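PDB 2Z2S: anti-Sigma factor ChrR, transcriptional activator ChrR from Rhodobacter sphaeroides, which holds the extracytoplasmic function sigma factor RpoE (sigma-E) inactive as its zinc-dependent anti-sigma factor and carries a cupin-like domain required for the response to singlet oxygen. Local coordinates for residues D96-R101 with A117-G122; I126-W131 with C189-D194. One frame throughout, in Å; residues are numbered along the deposited sequence.

In the fold
Contact 1 and contact 2 lie side by side in the cupin-like domain, their centres about 10 Å apart. Strands 115-119 and 126-132 are consecutive in the chain and neighbours in the antiparallel sheet, where Leu119 N probably bonds to Ala127 O at 2.8 Å and Ala117 N to Leu129 O. Side chains link the contacts as well: Leu119 CD1 lies 3.5 Å from Leu190 CD1, and Val98 CG2 packs on Leu129 CD1. Both contacts also meet helix 22-32 of the anti-sigma domain. The bound zinc ion of that domain is about 14 Å from the side chain of Leu190, whereas Thr193 comes within about 3 Å, side chain to side chain, of His143, assigned to the second zinc site.

Contact 1 (D96-R101 with A117-G122); sequences DYVGRR and AILPTG
At the C-terminal end of strand 115-119 in the cupin-like sheet, Tyr97 and Val98, where the short helix 94-97 passes into a loop, lie across Leu119, Pro120 and Thr121. The phenol ring of Tyr97 is the centre of the contact. Its CD2-CE2 side turns an edge to the backbone carbonyl of Pro120, with Tyr97 CE2 3.4 Å from Pro120 O and the oxygen near the ring plane. Thr121 meets the same part of the ring through its methyl, Thr121 CG2 lying 3.7 Å from Tyr97 CE2, and the two side chains cross at about a right angle. With chi1 at 54°, Thr121 holds OG1 between its own N and carbonyl carbon, and this leaves CG2 as the branch that meets the ring. Pro120 adds a looser touch, its CG 4.4 Å from Tyr97 CD2.

Nearer the strand, one methyl of Leu119 serves both residues of the other segment. Leu119 CD2 is 4.0 Å from Tyr97 CB and the same distance from Val98 CG2, and it also lies against the backbone carbonyl, 3.7 Å from Tyr97 O. The Val98 and Leu119 side chains cross obliquely.

Beyond the two segments, Tyr97 OH is hydrogen-bonded to Glu22 OE1, while Gly122 N bonds to Glu22 OE2, and Leu26, in helix 22-32 with Glu22, touches both Tyr97 and Leu119. Tyr97 also packs on an apolar side chain of a chain of another protein, probably the sigma factor. The two segments share no hydrogen bond and meet through apolar groups and a ring edge facing a carbonyl oxygen, which is likely to be mildly favourable electrostatically; the stronger polar link is indirect, through a single carboxylate of the anti-sigma domain that grips one residue of each segment.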
ATOM      1  N   ASP B  96       3.955  13.983  -3.702  1.00 50.88           N
ATOM      2  CA  ASP B  96       3.129  14.319  -4.841  1.00 52.92           C
ATOM      3  C   ASP B  96       2.161  15.425  -4.463  1.00 54.26           C
ATOM      4  O   ASP B  96       1.713  16.169  -5.321  1.00 54.87           O
ATOM      5  CB  ASP B  96       2.328  13.098  -5.311  1.00 54.27           C
ATOM      6  CG  ASP B  96       3.181  11.835  -5.416  1.00 56.63           C
ATOM      7  OD1 ASP B  96       4.399  11.953  -5.692  1.00 57.04           O
ATOM      8  OD2 ASP B  96       2.628  10.722  -5.240  1.00 56.92           O
ATOM      9  N   TYR B  97       1.831  15.549  -3.184  1.00 55.67           N
ATOM     10  CA  TYR B  97       0.867  16.557  -2.759  1.00 55.90           C
ATOM     11  C   TYR B  97       1.614  17.825  -2.354  1.00 57.28           C
ATOM     12  O   TYR B  97       0.964  18.861  -2.033  1.00 57.33           O
ATOM     13  CB  TYR B  97       0.058  16.019  -1.578  1.00 53.50           C
ATOM     14  CG  TYR B  97      -0.755  14.809  -1.973  1.00 50.51           C
ATOM     15  CD1 TYR B  97      -0.136  13.621  -2.357  1.00 50.01           C
ATOM     16  CD2 TYR B  97      -2.144  14.865  -2.023  1.00 49.96           C
ATOM     17  CE1 TYR B  97      -0.885  12.523  -2.785  1.00 47.44           C
ATOM     18  CE2 TYR B  97      -2.901  13.771  -2.452  1.00 47.34           C
ATOM     19  CZ  TYR B  97      -2.263  12.608  -2.830  1.00 46.26           C
ATOM     20  OH  TYR B  97      -2.995  11.530  -3.263  1.00 43.41           O
ATOM     21  N   VAL B  98       2.940  17.804  -2.340  1.00 58.67           N
ATOM     22  CA  VAL B  98       3.664  18.994  -1.960  1.00 60.41           C
ATOM     23  C   VAL B  98       4.878  19.224  -2.984  1.00 62.46           C
ATOM     24  O   VAL B  98       5.543  18.328  -3.230  1.00 64.23           O
ATOM     25  CB  VAL B  98       4.329  18.936  -0.584  1.00 59.77           C
ATOM     26  CG1 VAL B  98       5.216  20.214  -0.447  1.00 60.72           C
ATOM     27  CG2 VAL B  98       3.160  19.062   0.424  1.00 58.86           C
ATOM     28  N   GLY B  99       5.237  20.444  -3.176  1.00 64.40           N
ATOM     29  CA  GLY B  99       6.063  20.639  -4.337  1.00 66.79           C
ATOM     30  C   GLY B  99       7.451  20.173  -3.984  1.00 68.82           C
ATOM     31  O   GLY B  99       7.602  19.245  -3.185  1.00 69.70           O
ATOM     32  N   ARG B 100       8.467  20.942  -4.353  1.00 70.45           N
ATOM     33  CA  ARG B 100       9.910  20.634  -4.029  1.00 72.03           C
ATOM     34  C   ARG B 100      10.417  20.490  -2.595  1.00 72.46           C
ATOM     35  O   ARG B 100      11.091  19.526  -2.237  1.00 72.12           O
ATOM     36  CB  ARG B 100      10.769  21.641  -4.743  1.00 73.65           C
ATOM     37  N   ARG B 101      10.085  21.465  -1.784  1.00 72.97           N
ATOM     38  CA  ARG B 101      10.446  21.287  -0.399  1.00 73.86           C
ATOM     39  C   ARG B 101       9.295  21.862   0.446  1.00 73.90           C
ATOM     40  O   ARG B 101       8.582  22.754  -0.013  1.00 74.45           O
ATOM     41  CB  ARG B 101      11.729  22.054  -0.142  1.00 73.82           C
ATOM     42  N   ALA B 117      -1.440  23.626   6.073  1.00 50.34           N
ATOM     43  CA  ALA B 117      -1.602  23.628   4.629  1.00 51.12           C
ATOM     44  C   ALA B 117      -2.428  22.409   4.215  1.00 51.44           C
ATOM     45  O   ALA B 117      -1.925  21.289   4.193  1.00 51.87           O
ATOM     46  CB  ALA B 117      -0.239  23.593   3.955  1.00 51.23           C
ATOM     47  N   ILE B 118      -3.700  22.630   3.895  1.00 51.71           N
ATOM     48  CA  ILE B 118      -4.581  21.546   3.479  1.00 50.83           C
ATOM     49  C   ILE B 118      -4.118  20.896   2.178  1.00 51.55           C
ATOM     50  O   ILE B 118      -3.707  21.573   1.229  1.00 50.63           O
ATOM     51  CB  ILE B 118      -6.038  22.041   3.305  1.00 49.68           C
ATOM     52  CG1 ILE B 118      -6.701  22.177   4.679  1.00 49.85           C
ATOM     53  CG2 ILE B 118      -6.814  21.094   2.403  1.00 49.61           C
ATOM     54  CD1 ILE B 118      -8.202  22.357   4.642  1.00 49.16           C
ATOM     55  N   LEU B 119      -4.184  19.568   2.147  1.00 51.81           N
ATOM     56  CA  LEU B 119      -3.787  18.818   0.967  1.00 51.54           C
ATOM     57  C   LEU B 119      -5.036  18.378   0.209  1.00 51.31           C
ATOM     58  O   LEU B 119      -6.014  17.925   0.805  1.00 50.64           O
ATOM     59  CB  LEU B 119      -2.940  17.612   1.371  1.00 50.77           C
ATOM     60  CG  LEU B 119      -1.680  17.988   2.158  1.00 50.15           C
ATOM     61  CD1 LEU B 119      -1.045  16.737   2.713  1.00 51.40           C
ATOM     62  CD2 LEU B 119      -0.697  18.727   1.272  1.00 49.24           C
ATOM     63  N   PRO B 120      -5.013  18.517  -1.124  1.00 51.81           N
ATOM     64  CA  PRO B 120      -6.111  18.162  -2.032  1.00 52.08           C
ATOM     65  C   PRO B 120      -6.340  16.649  -2.171  1.00 51.44           C
ATOM     66  O   PRO B 120      -5.479  15.928  -2.679  1.00 52.47           O
ATOM     67  CB  PRO B 120      -5.663  18.793  -3.344  1.00 52.48           C
ATOM     68  CG  PRO B 120      -4.165  18.505  -3.310  1.00 51.98           C
ATOM     69  CD  PRO B 120      -3.807  18.905  -1.885  1.00 51.50           C
ATOM     70  N   THR B 121      -7.502  16.172  -1.746  1.00 49.79           N
ATOM     71  CA  THR B 121      -7.788  14.746  -1.836  1.00 50.07           C
ATOM     72  C   THR B 121      -9.248  14.421  -2.131  1.00 49.38           C
ATOM     73  O   THR B 121     -10.143  15.219  -1.877  1.00 49.42           O
ATOM     74  CB  THR B 121      -7.406  14.002  -0.526  1.00 50.31           C
ATOM     75  OG1 THR B 121      -8.041  14.640   0.591  1.00 50.08           O
ATOM     76  CG2 THR B 121      -5.894  13.989  -0.328  1.00 49.65           C
ATOM     77  N   GLY B 122      -9.471  13.227  -2.669  1.00 47.87           N
ATOM     78  CA  GLY B 122     -10.816  12.781  -2.956  1.00 46.37           C
ATOM     79  C   GLY B 122     -11.314  12.242  -1.634  1.00 46.12           C
ATOM     80  O   GLY B 122     -10.661  12.457  -0.616  1.00 46.02           O
TER

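Contact 2 (I126-W131 with C189-D194); sequences IARLLW and CLAATD
Three antiparallel hydrogen-bonded pairs, Ile126 with Thr193, Arg128 with Ala191 and Leu130 with Cys189, join the central strands 126-132 and 187-193 by six backbone bonds. The shortest is Ile126 N to Thr193 O at 2.7 Å; the straightest runs from Ala191 N to Arg128 O, with 175° at the hydrogen. In the non-hydrogen-bonded pairs the strands draw closer, with 4.2 Å between Ala127 CA and Ala192 CA, and CA-H groups face carbonyls, as Ala192 CA does Ile126 O at 3.0 Å.

Arg128 starts with CG between its backbone N and carbonyl carbon (chi1 65°), then bends twice, and its guanidinium lies over Ala191. Ala191 C sits 3.7 Å above that plane, offset toward the rim, and Thr193 OG1 stands at its edge as acceptor for NH2, in a bond modelled too short to be trusted in length. An alanine in place of Arg128 would probably leave Thr193 OG1 without this donor and take away the guanidinium that lies over Ala191, although the backbone bonds would remain.

On the opposite face, Leu129 CD2 meets Leu190 CD1 at 3.8 Å, and the Ala127-Ala192 pair lies next along the same face; Phe24 and Val27 of helix 22-32 touch Ala192. Cys189, on the Arg128 face, packs against Thr149 and Val151. This strand pair is thus two-sided in chemistry, aliphatic on the face of Leu129 and Leu190, part of which (Leu190 and Ala192) meets helix 22-32, and mixed on the face where Thr193 touches His143, a ligand of the second zinc site.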
ATOM      1  N   ILE B 126     -10.126  14.560   5.464  1.00 46.34           N
ATOM      2  CA  ILE B 126      -9.233  15.646   5.079  1.00 46.22           C
ATOM      3  C   ILE B 126      -7.791  15.444   5.523  1.00 46.82           C
ATOM      4  O   ILE B 126      -7.541  14.912   6.595  1.00 46.51           O
ATOM      5  CB  ILE B 126      -9.740  17.000   5.643  1.00 44.95           C
ATOM      6  CG1 ILE B 126     -11.141  17.316   5.109  1.00 44.66           C
ATOM      7  CG2 ILE B 126      -8.792  18.115   5.247  1.00 44.54           C
ATOM      8  CD1 ILE B 126     -12.265  16.472   5.706  1.00 45.52           C
ATOM      9  N   ALA B 127      -6.848  15.890   4.698  1.00 47.74           N
ATOM     10  CA  ALA B 127      -5.430  15.763   5.013  1.00 49.33           C
ATOM     11  C   ALA B 127      -4.830  17.148   5.015  1.00 51.01           C
ATOM     12  O   ALA B 127      -5.283  18.020   4.269  1.00 50.91           O
ATOM     13  CB  ALA B 127      -4.733  14.907   3.975  1.00 49.31           C
ATOM     14  N   ARG B 128      -3.807  17.346   5.844  1.00 53.15           N
ATOM     15  CA  ARG B 128      -3.140  18.640   5.946  1.00 55.26           C
ATOM     16  C   ARG B 128      -1.787  18.522   6.624  1.00 55.71           C
ATOM     17  O   ARG B 128      -1.524  17.564   7.354  1.00 56.36           O
ATOM     18  CB  ARG B 128      -4.006  19.622   6.740  1.00 57.11           C
ATOM     19  CG  ARG B 128      -4.210  19.224   8.188  1.00 59.66           C
ATOM     20  CD  ARG B 128      -5.624  19.503   8.669  1.00 62.39           C
ATOM     21  NE  ARG B 128      -6.225  18.291   9.220  1.00 66.88           N
ATOM     22  CZ  ARG B 128      -5.717  17.598  10.237  1.00 68.44           C
ATOM     23  NH1 ARG B 128      -4.596  18.000  10.826  1.00 68.71           N
ATOM     24  NH2 ARG B 128      -6.323  16.494  10.656  1.00 69.50           N
ATOM     25  N   LEU B 129      -0.931  19.503   6.366  1.00 55.57           N
ATOM     26  CA  LEU B 129       0.391  19.557   6.973  1.00 55.33           C
ATOM     27  C   LEU B 129       0.297  20.576   8.093  1.00 55.06           C
ATOM     28  O   LEU B 129      -0.110  21.707   7.866  1.00 56.18           O
ATOM     29  CB  LEU B 129       1.443  20.021   5.965  1.00 55.23           C
ATOM     30  CG  LEU B 129       1.839  19.062   4.848  1.00 55.50           C
ATOM     31  CD1 LEU B 129       2.814  19.761   3.914  1.00 54.99           C
ATOM     32  CD2 LEU B 129       2.473  17.807   5.446  1.00 55.90           C
ATOM     33  N   LEU B 130       0.653  20.175   9.303  1.00 54.43           N
ATOM     34  CA  LEU B 130       0.611  21.091  10.425  1.00 54.22           C
ATOM     35  C   LEU B 130       2.029  21.485  10.779  1.00 54.86           C
ATOM     36  O   LEU B 130       2.908  20.638  10.887  1.00 54.50           O
ATOM     37  CB  LEU B 130      -0.063  20.432  11.620  1.00 53.77           C
ATOM     38  CG  LEU B 130      -1.573  20.268  11.489  1.00 54.03           C
ATOM     39  CD1 LEU B 130      -2.112  19.441  12.643  1.00 54.78           C
ATOM     40  CD2 LEU B 130      -2.215  21.647  11.460  1.00 53.97           C
ATOM     41  N   TRP B 131       2.256  22.777  10.943  1.00 56.51           N
ATOM     42  CA  TRP B 131       3.583  23.262  11.285  1.00 57.85           C
ATOM     43  C   TRP B 131       3.533  23.850  12.689  1.00 58.10           C
ATOM     44  O   TRP B 131       2.971  24.922  12.913  1.00 57.78           O
ATOM     45  CB  TRP B 131       4.030  24.308  10.260  1.00 58.87           C
ATOM     46  CG  TRP B 131       5.396  24.861  10.493  1.00 58.89           C
ATOM     47  CD1 TRP B 131       5.802  25.626  11.547  1.00 59.38           C
ATOM     48  CD2 TRP B 131       6.532  24.719   9.639  1.00 59.12           C
ATOM     49  NE1 TRP B 131       7.121  25.973  11.401  1.00 60.02           N
ATOM     50  CE2 TRP B 131       7.596  25.429  10.236  1.00 60.06           C
ATOM     51  CE3 TRP B 131       6.757  24.061   8.424  1.00 59.86           C
ATOM     52  CZ2 TRP B 131       8.871  25.502   9.660  1.00 60.20           C
ATOM     53  CZ3 TRP B 131       8.030  24.132   7.848  1.00 60.14           C
ATOM     54  CH2 TRP B 131       9.067  24.850   8.469  1.00 60.51           C
ATOM     55  N   CYS B 189       3.965  17.890  10.987  1.00 43.01           N
ATOM     56  CA  CYS B 189       3.226  16.645  10.908  1.00 42.59           C
ATOM     57  C   CYS B 189       2.316  16.561   9.703  1.00 42.30           C
ATOM     58  O   CYS B 189       2.082  17.551   9.015  1.00 43.23           O
ATOM     59  CB  CYS B 189       2.364  16.476  12.152  1.00 42.31           C
ATOM     60  SG  CYS B 189       3.290  16.486  13.667  1.00 45.86           S
ATOM     61  N   LEU B 190       1.815  15.353   9.462  1.00 41.86           N
ATOM     62  CA  LEU B 190       0.863  15.090   8.397  1.00 41.26           C
ATOM     63  C   LEU B 190      -0.344  14.512   9.121  1.00 42.17           C
ATOM     64  O   LEU B 190      -0.245  13.475   9.781  1.00 41.71           O
ATOM     65  CB  LEU B 190       1.405  14.068   7.405  1.00 39.92           C
ATOM     66  CG  LEU B 190       0.434  13.702   6.280  1.00 38.89           C
ATOM     67  CD1 LEU B 190      -0.067  14.948   5.569  1.00 37.95           C
ATOM     68  CD2 LEU B 190       1.147  12.781   5.313  1.00 38.74           C
ATOM     69  N   ALA B 191      -1.477  15.194   9.028  1.00 42.78           N
ATOM     70  CA  ALA B 191      -2.664  14.713   9.700  1.00 42.85           C
ATOM     71  C   ALA B 191      -3.796  14.443   8.731  1.00 43.34           C
ATOM     72  O   ALA B 191      -3.850  14.988   7.626  1.00 43.18           O
ATOM     73  CB  ALA B 191      -3.093  15.702  10.752  1.00 43.49           C
ATOM     74  N   ALA B 192      -4.697  13.574   9.158  1.00 43.80           N
ATOM     75  CA  ALA B 192      -5.830  13.209   8.352  1.00 45.61           C
ATOM     76  C   ALA B 192      -6.984  12.942   9.299  1.00 47.62           C
ATOM     77  O   ALA B 192      -6.828  12.205  10.277  1.00 47.99           O
ATOM     78  CB  ALA B 192      -5.500  11.970   7.546  1.00 45.63           C
ATOM     79  N   THR B 193      -8.133  13.559   9.021  1.00 49.71           N
ATOM     80  CA  THR B 193      -9.327  13.382   9.841  1.00 51.49           C
ATOM     81  C   THR B 193     -10.510  13.006   8.976  1.00 53.07           C
ATOM     82  O   THR B 193     -10.545  13.325   7.784  1.00 52.46           O
ATOM     83  CB  THR B 193      -9.712  14.661  10.560  1.00 51.45           C
ATOM     84  OG1 THR B 193      -8.531  15.389  10.898  1.00 51.92           O
ATOM     85  CG2 THR B 193     -10.484  14.329  11.823  1.00 51.46           C
ATOM     86  N   ASP B 194     -11.481  12.329   9.578  1.00 55.56           N
ATOM     87  CA  ASP B 194     -12.682  11.935   8.849  1.00 59.03           C
ATOM     88  C   ASP B 194     -13.907  12.557   9.501  1.00 60.83           C
ATOM     89  O   ASP B 194     -14.969  11.888   9.489  1.00 61.80           O
ATOM     90  CB  ASP B 194     -12.833  10.404   8.816  1.00 59.19           C
ATOM     91  CG  ASP B 194     -13.116   9.801  10.191  1.00 59.67           C
ATOM     92  OD1 ASP B 194     -12.454  10.194  11.173  1.00 61.24           O
ATOM     93  OD2 ASP B 194     -13.992   8.918  10.287  1.00 58.10           O
TER